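Local coordinates for protein acetyltransferase, GNAT family (Streptococcus pneumoniae, PDB 2ATR) that probably transfers an acetyl group from acetyl-CoA to an acceptor that is not yet identified, at residues A[43-48]-A[92-97]; A[58-63]-A[68-73]; A[86-91]-A[116-121]. All blocks are in the same frame, centred on the assembly; numbering follows the deposited sequence.

Contact 1. Residues A[43-48]-A[92-97]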
loop_
_atom_site.group_PDB
_atom_site.type_symbol
_atom_site.label_atom_id
_atom_site.label_comp_id
_atom_site.label_asym_id
_atom_site.label_seq_id
_atom_site.Cartn_x
_atom_site.Cartn_y
_atom_site.Cartn_z
ATOM N N VAL A 43 -6.831 -5.018 -5.425
ATOM C CA VAL A 43 -7.168 -3.669 -5.826
ATOM C C VAL A 43 -5.916 -2.815 -5.953
ATOM O O VAL A 43 -4.968 -2.984 -5.199
ATOM C CB VAL A 43 -8.181 -3.020 -4.857
ATOM C CG1 VAL A 43 -7.503 -2.235 -3.774
ATOM C CG2 VAL A 43 -9.163 -2.178 -5.600
ATOM N N ILE A 44 -5.932 -1.901 -6.917
ATOM C CA ILE A 44 -4.937 -0.836 -7.016
ATOM C C ILE A 44 -5.587 0.515 -7.253
ATOM O O ILE A 44 -6.423 0.645 -8.121
ATOM C CB ILE A 44 -3.925 -1.137 -8.127
ATOM C CG1 ILE A 44 -3.167 -2.422 -7.836
ATOM C CG2 ILE A 44 -2.974 0.018 -8.311
ATOM C CD1 ILE A 44 -2.577 -3.048 -9.043
ATOM N N TYR A 45 -5.191 1.507 -6.472
ATOM C CA TYR A 45 -5.531 2.899 -6.741
ATOM C C TYR A 45 -4.269 3.705 -7.049
ATOM O O TYR A 45 -3.230 3.460 -6.460
ATOM C CB TYR A 45 -6.274 3.520 -5.549
ATOM C CG TYR A 45 -7.704 3.041 -5.364
ATOM C CD1 TYR A 45 -8.771 3.872 -5.629
ATOM C CD2 TYR A 45 -7.976 1.762 -4.926
ATOM C CE1 TYR A 45 -10.049 3.445 -5.473
ATOM C CE2 TYR A 45 -9.246 1.326 -4.768
ATOM C CZ TYR A 45 -10.287 2.167 -5.042
ATOM O OH TYR A 45 -11.568 1.730 -4.872
ATOM N N LEU A 46 -4.373 4.661 -7.968
ATOM C CA LEU A 46 -3.275 5.605 -8.213
ATOM C C LEU A 46 -3.652 6.991 -7.749
ATOM O O LEU A 46 -4.847 7.338 -7.744
ATOM C CB LEU A 46 -2.896 5.669 -9.693
ATOM C CG LEU A 46 -2.551 4.324 -10.304
ATOM C CD1 LEU A 46 -2.198 4.546 -11.772
ATOM C CD2 LEU A 46 -1.363 3.686 -9.522
ATOM N N ALA A 47 -2.640 7.759 -7.335
ATOM C CA ALA A 47 -2.758 9.174 -7.076
ATOM C C ALA A 47 -2.183 9.903 -8.291
ATOM O O ALA A 47 -1.077 9.553 -8.761
ATOM C CB ALA A 47 -1.976 9.550 -5.836
ATOM N N LEU A 48 -2.968 10.857 -8.820
ATOM C CA LEU A 48 -2.630 11.586 -10.062
ATOM C C LEU A 48 -2.638 13.073 -9.830
ATOM O O LEU A 48 -3.568 13.622 -9.236
ATOM C CB LEU A 48 -3.629 11.275 -11.188
ATOM C CG LEU A 48 -3.119 10.081 -12.002
ATOM C CD1 LEU A 48 -3.721 8.767 -11.565
ATOM C CD2 LEU A 48 -3.387 10.333 -13.464
ATOM N N LEU A 92 -9.247 0.815 1.123
ATOM C CA LEU A 92 -9.791 0.007 2.232
ATOM C C LEU A 92 -11.326 0.073 2.313
ATOM O O LEU A 92 -11.938 -0.791 2.933
ATOM C CB LEU A 92 -9.183 0.421 3.572
ATOM C CG LEU A 92 -7.689 0.106 3.747
ATOM C CD1 LEU A 92 -7.255 0.678 5.042
ATOM C CD2 LEU A 92 -7.470 -1.416 3.638
ATOM N N GLY A 93 -11.919 1.107 1.694
ATOM C CA GLY A 93 -13.368 1.256 1.581
ATOM C C GLY A 93 -14.045 0.070 0.913
ATOM O O GLY A 93 -15.233 -0.245 1.175
ATOM N N ASN A 94 -13.288 -0.612 0.061
ATOM C CA ASN A 94 -13.757 -1.833 -0.562
ATOM C C ASN A 94 -13.754 -3.034 0.367
ATOM O O ASN A 94 -14.303 -4.074 0.024
ATOM C CB ASN A 94 -12.924 -2.147 -1.789
ATOM C CG ASN A 94 -12.926 -1.016 -2.770
ATOM O OD1 ASN A 94 -11.976 -0.217 -2.832
ATOM N ND2 ASN A 94 -14.015 -0.894 -3.506
ATOM N N PHE A 95 -13.159 -2.897 1.550
ATOM C CA PHE A 95 -12.862 -4.088 2.337
ATOM C C PHE A 95 -13.201 -3.902 3.774
ATOM O O PHE A 95 -12.570 -4.522 4.637
ATOM C CB PHE A 95 -11.410 -4.537 2.135
ATOM C CG PHE A 95 -11.131 -5.008 0.736
ATOM C CD1 PHE A 95 -11.584 -6.242 0.302
ATOM C CD2 PHE A 95 -10.452 -4.195 -0.175
ATOM C CE1 PHE A 95 -11.397 -6.642 -0.984
ATOM C CE2 PHE A 95 -10.231 -4.614 -1.462
ATOM C CZ PHE A 95 -10.693 -5.844 -1.865
ATOM N N LYS A 96 -14.234 -3.088 4.019
ATOM C CA LYS A 96 -14.573 -2.642 5.385
ATOM C C LYS A 96 -15.118 -3.737 6.295
ATOM O O LYS A 96 -15.135 -3.578 7.521
ATOM C CB LYS A 96 -15.521 -1.413 5.365
ATOM C CG LYS A 96 -16.897 -1.655 4.696
ATOM C CD LYS A 96 -17.523 -0.336 4.113
ATOM C CE LYS A 96 -19.058 -0.476 3.755
ATOM N NZ LYS A 96 -19.442 -1.891 3.314
ATOM N N GLU A 97 -15.531 -4.859 5.692
ATOM C CA GLU A 97 -15.992 -6.021 6.450
ATOM C C GLU A 97 -14.987 -7.203 6.390
ATOM O O GLU A 97 -15.262 -8.232 6.991
ATOM C CB GLU A 97 -17.407 -6.468 5.977
ATOM C CG GLU A 97 -18.361 -5.276 5.748
ATOM C CD GLU A 97 -19.797 -5.521 6.240
ATOM O OE1 GLU A 97 -20.317 -6.653 6.044
ATOM O OE2 GLU A 97 -20.410 -4.565 6.820
#
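Y45 of strand 43-49 and N94, in the segment after L92, approach each other from opposite directions. Along the tyrosine, CB meets nothing of 92-97, but chi1 of -73° sets CG anti to the carbonyl carbon and sends the ring toward N94. The ring comes close only along its outer edge, where the amide end of N94 lies near the ring plane. At the tip, Y45 OH is 2.8 Å from the atom modelled as N94 OD1. The amide is probably turned over in the model; with it turned back this may be a hydrogen bond. Ring and amide planes are 33° apart. Tyrosine suits this place because its ring can be buried while its hydroxyl extends to the exposed asparagine. The second meeting is apolar: V43 CB stands 4.3 Å from F95 CE2, and a compact branched residue on the strand suits a place beside the ring edge. The turn itself is held by F95 N bonding to L92 O at 2.8 Å. Strand 43-49 runs between strands 2-7 and 52-61; V43 and Y45 also pack against A91 of helix 83-92, and F95 touches L59 and L42.

Contact 2. Residues A[58-63]-A[68-73]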
loop_
_atom_site.group_PDB
_atom_site.type_symbol
_atom_site.label_atom_id
_atom_site.label_comp_id
_atom_site.label_asym_id
_atom_site.label_seq_id
_atom_site.Cartn_x
_atom_site.Cartn_y
_atom_site.Cartn_z
ATOM N N ARG A 58 -1.585 -0.724 -3.207
ATOM C CA ARG A 58 -1.858 -2.033 -3.727
ATOM C C ARG A 58 -2.183 -2.987 -2.557
ATOM O O ARG A 58 -1.395 -3.194 -1.612
ATOM C CB ARG A 58 -0.651 -2.572 -4.508
ATOM C CG ARG A 58 -0.874 -3.841 -5.226
ATOM C CD ARG A 58 0.245 -4.121 -6.229
ATOM N NE ARG A 58 1.486 -4.613 -5.612
ATOM C CZ ARG A 58 1.745 -5.869 -5.261
ATOM N NH1 ARG A 58 0.821 -6.840 -5.314
ATOM N NH2 ARG A 58 2.943 -6.159 -4.795
ATOM N N LEU A 59 -3.376 -3.554 -2.623
ATOM C CA LEU A 59 -3.832 -4.505 -1.594
ATOM C C LEU A 59 -3.818 -5.894 -2.142
ATOM O O LEU A 59 -4.085 -6.086 -3.318
ATOM C CB LEU A 59 -5.246 -4.156 -1.149
ATOM C CG LEU A 59 -5.622 -2.758 -0.683
ATOM C CD1 LEU A 59 -7.041 -2.829 -0.171
ATOM C CD2 LEU A 59 -4.710 -2.251 0.377
ATOM N N VAL A 60 -3.526 -6.870 -1.276
ATOM C CA VAL A 60 -3.439 -8.290 -1.613
ATOM C C VAL A 60 -4.133 -9.142 -0.535
ATOM O O VAL A 60 -4.426 -8.644 0.563
ATOM C CB VAL A 60 -1.957 -8.795 -1.769
ATOM C CG1 VAL A 60 -1.239 -8.027 -2.927
ATOM C CG2 VAL A 60 -1.189 -8.707 -0.451
ATOM N N GLY A 61 -4.358 -10.417 -0.839
ATOM C CA GLY A 61 -5.007 -11.310 0.141
ATOM C C GLY A 61 -6.206 -11.960 -0.483
ATOM O O GLY A 61 -6.377 -11.922 -1.704
ATOM N N ASP A 62 -7.040 -12.584 0.345
ATOM C CA ASP A 62 -8.225 -13.303 -0.191
ATOM C C ASP A 62 -9.438 -12.371 -0.347
ATOM O O ASP A 62 -10.382 -12.715 -1.067
ATOM C CB ASP A 62 -8.525 -14.590 0.611
ATOM C CG ASP A 62 -8.938 -14.291 2.045
ATOM O OD1 ASP A 62 -9.707 -13.376 2.299
ATOM O OD2 ASP A 62 -8.464 -14.935 2.940
ATOM N N GLY A 63 -9.414 -11.204 0.293
ATOM C CA GLY A 63 -10.444 -10.209 0.144
ATOM C C GLY A 63 -11.635 -10.439 1.059
ATOM O O GLY A 63 -12.591 -9.656 1.041
ATOM N N PHE A 68 -4.195 -7.344 2.958
ATOM C CA PHE A 68 -2.880 -6.806 3.397
ATOM C C PHE A 68 -2.600 -5.586 2.541
ATOM O O PHE A 68 -2.810 -5.648 1.316
ATOM C CB PHE A 68 -1.762 -7.851 3.257
ATOM C CG PHE A 68 -2.011 -9.115 4.070
ATOM C CD1 PHE A 68 -1.533 -9.218 5.379
ATOM C CD2 PHE A 68 -2.803 -10.154 3.553
ATOM C CE1 PHE A 68 -1.751 -10.372 6.142
ATOM C CE2 PHE A 68 -3.061 -11.277 4.318
ATOM C CZ PHE A 68 -2.511 -11.390 5.615
ATOM N N VAL A 69 -2.154 -4.508 3.179
ATOM C CA VAL A 69 -1.760 -3.281 2.466
ATOM C C VAL A 69 -0.332 -3.574 2.024
ATOM O O VAL A 69 0.612 -3.522 2.829
ATOM C CB VAL A 69 -1.795 -1.955 3.340
ATOM C CG1 VAL A 69 -1.235 -0.755 2.485
ATOM C CG2 VAL A 69 -3.220 -1.595 3.789
ATOM N N GLN A 70 -0.184 -4.000 0.775
ATOM C CA GLN A 70 1.112 -4.495 0.300
ATOM C C GLN A 70 2.064 -3.358 -0.128
ATOM O O GLN A 70 3.213 -3.292 0.346
ATOM C CB GLN A 70 0.880 -5.513 -0.800
ATOM C CG GLN A 70 2.147 -6.050 -1.498
ATOM C CD GLN A 70 3.160 -6.655 -0.510
ATOM O OE1 GLN A 70 2.793 -7.142 0.550
ATOM N NE2 GLN A 70 4.432 -6.570 -0.845
ATOM N N ASP A 71 1.604 -2.443 -0.977
ATOM C CA ASP A 71 2.426 -1.264 -1.373
ATOM C C ASP A 71 1.639 -0.025 -1.056
ATOM O O ASP A 71 0.420 0.041 -1.342
ATOM C CB ASP A 71 2.786 -1.227 -2.890
ATOM C CG ASP A 71 3.548 -2.450 -3.370
ATOM O OD1 ASP A 71 4.411 -2.994 -2.634
ATOM O OD2 ASP A 71 3.303 -2.858 -4.525
ATOM N N LEU A 72 2.284 0.933 -0.416
ATOM C CA LEU A 72 1.770 2.286 -0.315
ATOM C C LEU A 72 2.911 3.262 -0.633
ATOM O O LEU A 72 3.887 3.378 0.140
ATOM C CB LEU A 72 1.210 2.588 1.069
ATOM C CG LEU A 72 0.604 3.979 1.304
ATOM C CD1 LEU A 72 -0.556 4.242 0.313
ATOM C CD2 LEU A 72 0.108 4.157 2.747
ATOM N N ILE A 73 2.795 3.950 -1.757
ATOM C CA ILE A 73 3.899 4.791 -2.234
ATOM C C ILE A 73 3.340 6.137 -2.597
ATOM O O ILE A 73 2.340 6.207 -3.310
ATOM C CB ILE A 73 4.604 4.204 -3.491
ATOM C CG1 ILE A 73 5.201 2.838 -3.183
ATOM C CG2 ILE A 73 5.706 5.154 -3.989
ATOM C CD1 ILE A 73 5.659 2.086 -4.380
HETATM O O HOH W 1 5.515 -5.334 -3.569
#
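R58 pairs with two consecutive residues, Q70 and D71. R58 O accepts from Q70 N at 2.8 Å, nearly in line with its C=O bond, and from D71 N at 3.2 Å on a lone pair in the carbonyl plane; R58 N donates to D71 O. Farther along, V60 and F68 exchange two bonds as a regular hydrogen-bonded antiparallel pair. R58 NE forms a salt bridge with D71 OD2, 2.8 Å away, coming from above the carboxylate plane. D71 OD2 also bonds Y19 OH, and R58 NH1 bonds S41 OG. The bend at chi3 (77°) turns the guanidinium over the Q70 chain, whose CG lies 3.4 Å from R58 NH2 over one face. One water joins R58 NH2, Q70 NE2 and D71 OD1. Apolar contacts join the remaining side chains, and branched L59, V60 and V69 suit a packed sheet: L59 CD2 meets V69 CG2 at 3.8 Å on the side facing helix 83-92, and V60 CG2 touches F68 CB at 3.8 Å on the other. This is a classic beta bulge in a hairpin, consistent with the bulged fourth strand of the GNAT fold, which helps shape the acetyl-CoA site.

Contact 3. Residues A[86-91]-A[116-121]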
loop_
_atom_site.group_PDB
_atom_site.type_symbol
_atom_site.label_atom_id
_atom_site.label_comp_id
_atom_site.label_asym_id
_atom_site.label_seq_id
_atom_site.Cartn_x
_atom_site.Cartn_y
_atom_site.Cartn_z
ATOM N N SER A 86 -5.801 9.529 1.529
ATOM C CA SER A 86 -6.739 9.371 0.459
ATOM C C SER A 86 -6.645 8.003 -0.147
ATOM O O SER A 86 -7.659 7.357 -0.303
ATOM C CB SER A 86 -6.480 10.460 -0.608
ATOM O OG SER A 86 -6.652 11.710 0.017
ATOM N N LEU A 87 -5.419 7.579 -0.492
ATOM C CA LEU A 87 -5.172 6.242 -1.083
ATOM C C LEU A 87 -5.716 5.090 -0.163
ATOM O O LEU A 87 -6.456 4.203 -0.613
ATOM C CB LEU A 87 -3.688 6.058 -1.362
ATOM C CG LEU A 87 -3.127 6.818 -2.598
ATOM C CD1 LEU A 87 -1.586 6.635 -2.616
ATOM C CD2 LEU A 87 -3.755 6.265 -3.882
HETATM N N MSE A 88 -5.367 5.195 1.110
HETATM C CA MSE A 88 -5.796 4.272 2.168
HETATM C C MSE A 88 -7.336 4.237 2.312
HETATM O O MSE A 88 -7.963 3.173 2.317
HETATM C CB MSE A 88 -5.086 4.665 3.496
HETATM C CG MSE A 88 -3.587 4.169 3.611
HETATM SE SE MSE A 88 -3.355 2.378 3.886
HETATM C CE MSE A 88 -3.848 2.340 5.644
ATOM N N LYS A 89 -7.951 5.407 2.418
ATOM C CA LYS A 89 -9.425 5.479 2.594
ATOM C C LYS A 89 -10.196 4.930 1.411
ATOM O O LYS A 89 -11.131 4.132 1.615
ATOM C CB LYS A 89 -9.875 6.891 2.999
ATOM C CG LYS A 89 -9.341 7.320 4.376
ATOM C CD LYS A 89 -9.597 8.829 4.663
ATOM C CE LYS A 89 -8.966 9.274 5.945
ATOM N NZ LYS A 89 -9.294 8.376 7.118
ATOM N N GLU A 90 -9.780 5.253 0.185
ATOM C CA GLU A 90 -10.427 4.642 -1.013
ATOM C C GLU A 90 -10.213 3.141 -1.195
ATOM O O GLU A 90 -11.172 2.400 -1.501
ATOM C CB GLU A 90 -10.052 5.336 -2.317
ATOM C CG GLU A 90 -10.409 6.832 -2.361
ATOM C CD GLU A 90 -11.907 7.098 -2.140
ATOM O OE1 GLU A 90 -12.742 6.305 -2.633
ATOM O OE2 GLU A 90 -12.245 8.094 -1.452
ATOM N N ALA A 91 -8.964 2.683 -1.050
ATOM C CA ALA A 91 -8.711 1.244 -1.232
ATOM C C ALA A 91 -9.398 0.426 -0.142
ATOM O O ALA A 91 -10.098 -0.523 -0.457
ATOM C CB ALA A 91 -7.215 0.935 -1.300
ATOM N N ARG A 116 -1.370 4.707 12.588
ATOM C CA ARG A 116 -2.274 4.917 13.731
ATOM C C ARG A 116 -3.317 5.959 13.389
ATOM O O ARG A 116 -4.496 5.761 13.714
ATOM C CB ARG A 116 -1.505 5.265 14.990
ATOM C CG ARG A 116 -0.879 4.073 15.731
ATOM C CD ARG A 116 -0.378 4.521 17.171
ATOM N NE ARG A 116 0.049 3.371 17.989
ATOM C CZ ARG A 116 1.269 3.206 18.503
ATOM N NH1 ARG A 116 2.237 4.122 18.317
ATOM N NH2 ARG A 116 1.539 2.126 19.214
ATOM N N SER A 117 -2.944 7.002 12.630
ATOM C CA SER A 117 -3.941 8.037 12.240
ATOM C C SER A 117 -4.933 7.417 11.292
ATOM O O SER A 117 -6.060 7.908 11.143
ATOM C CB SER A 117 -3.289 9.295 11.607
ATOM O OG SER A 117 -2.921 9.002 10.262
HETATM N N MSE A 118 -4.546 6.304 10.669
HETATM C CA MSE A 118 -5.451 5.595 9.772
HETATM C C MSE A 118 -6.252 4.541 10.539
HETATM O O MSE A 118 -7.065 3.895 9.954
HETATM C CB MSE A 118 -4.708 4.944 8.587
HETATM C CG MSE A 118 -4.186 5.882 7.491
HETATM SE SE MSE A 118 -5.408 7.052 6.764
HETATM C CE MSE A 118 -4.942 8.451 7.571
ATOM N N GLY A 119 -6.042 4.387 11.854
ATOM C CA GLY A 119 -6.853 3.407 12.621
ATOM C C GLY A 119 -6.168 2.047 12.824
ATOM O O GLY A 119 -6.805 1.081 13.251
ATOM N N PHE A 120 -4.880 1.961 12.485
ATOM C CA PHE A 120 -4.061 0.740 12.652
ATOM C C PHE A 120 -3.284 0.832 13.964
ATOM O O PHE A 120 -2.954 1.951 14.388
ATOM C CB PHE A 120 -3.063 0.570 11.484
ATOM C CG PHE A 120 -3.685 0.039 10.212
ATOM C CD1 PHE A 120 -3.460 -1.300 9.819
ATOM C CD2 PHE A 120 -4.515 0.873 9.396
ATOM C CE1 PHE A 120 -4.034 -1.814 8.648
ATOM C CE2 PHE A 120 -5.133 0.360 8.241
ATOM C CZ PHE A 120 -4.862 -0.988 7.839
ATOM N N GLU A 121 -3.037 -0.318 14.593
ATOM C CA GLU A 121 -2.268 -0.438 15.848
ATOM C C GLU A 121 -1.174 -1.489 15.674
ATOM O O GLU A 121 -1.347 -2.468 14.950
ATOM C CB GLU A 121 -3.220 -0.801 17.052
ATOM C CG GLU A 121 -2.537 -0.793 18.473
ATOM C CD GLU A 121 -1.647 0.419 18.726
ATOM O OE1 GLU A 121 -2.002 1.550 18.378
ATOM O OE2 GLU A 121 -0.531 0.217 19.218
#
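Successive bends at chi2 (-73°) and chi3 (-75°) curl the selenomethionine side chain of M88 so that its methyl CE is delivered to M118 and F120, while chi1 of M118, at -73°, sets CG beside its own backbone N and within range of that methyl. M88 CE ends 3.5 Å from F120 CE2, lying obliquely to the ring and reaching it from the opposite direction. The same methyl is 4.0 Å from M118 CG. The M118 chain crosses that of M88 at a slant, its SE 4.1 Å from M88 CB. On the solvent-exposed flank K89 runs across M118 at about a right angle, with NZ 4.1 Å from SE. Long, flexible, unbranched chains suit such a junction, since they can bend to follow the surfaces of a helix and a loop. The loop is shaped by G119, whose positive phi closes helix 109-117 in a Schellman motif; glycine takes this conformation without strain. R116, in the last turn of the helix, grips E121 beyond the glycine side-on through NE and NH2, each nitrogen meeting its own carboxylate oxygen at 2.8 Å, a salt bridge that links the helix end to the chain after it. A Q-x-x-G-x-G sequence runs through G82 into the first turn of helix 83-92, as in GNAT enzymes, where that loop and helix start probably receive the pyrophosphate of CoA.

In the fold
Contacts 1 and 3 involve helix 83-92 and the chain after it, while contact 2 lies in the sheet on which that helix packs, through L59 and V69. Contacts 1 and 2 have centres about 9 Å apart: V43 O lies 3.1 Å from L59 N, a probable hydrogen bond, and F95 CD2 packs 3.7 Å from L59 CD1. Contact 3 is centred about 12 Å from contact 2, yet V69 CG2 comes within 4.0 Å of M88 SE, so the strand that carries the bulge packs against the helix. L92 CD1 of contact 1 is 3.9 Å from F120 CE2 of contact 3. By family resemblance, acetyl-CoA probably binds near the bulge and the start of this helix.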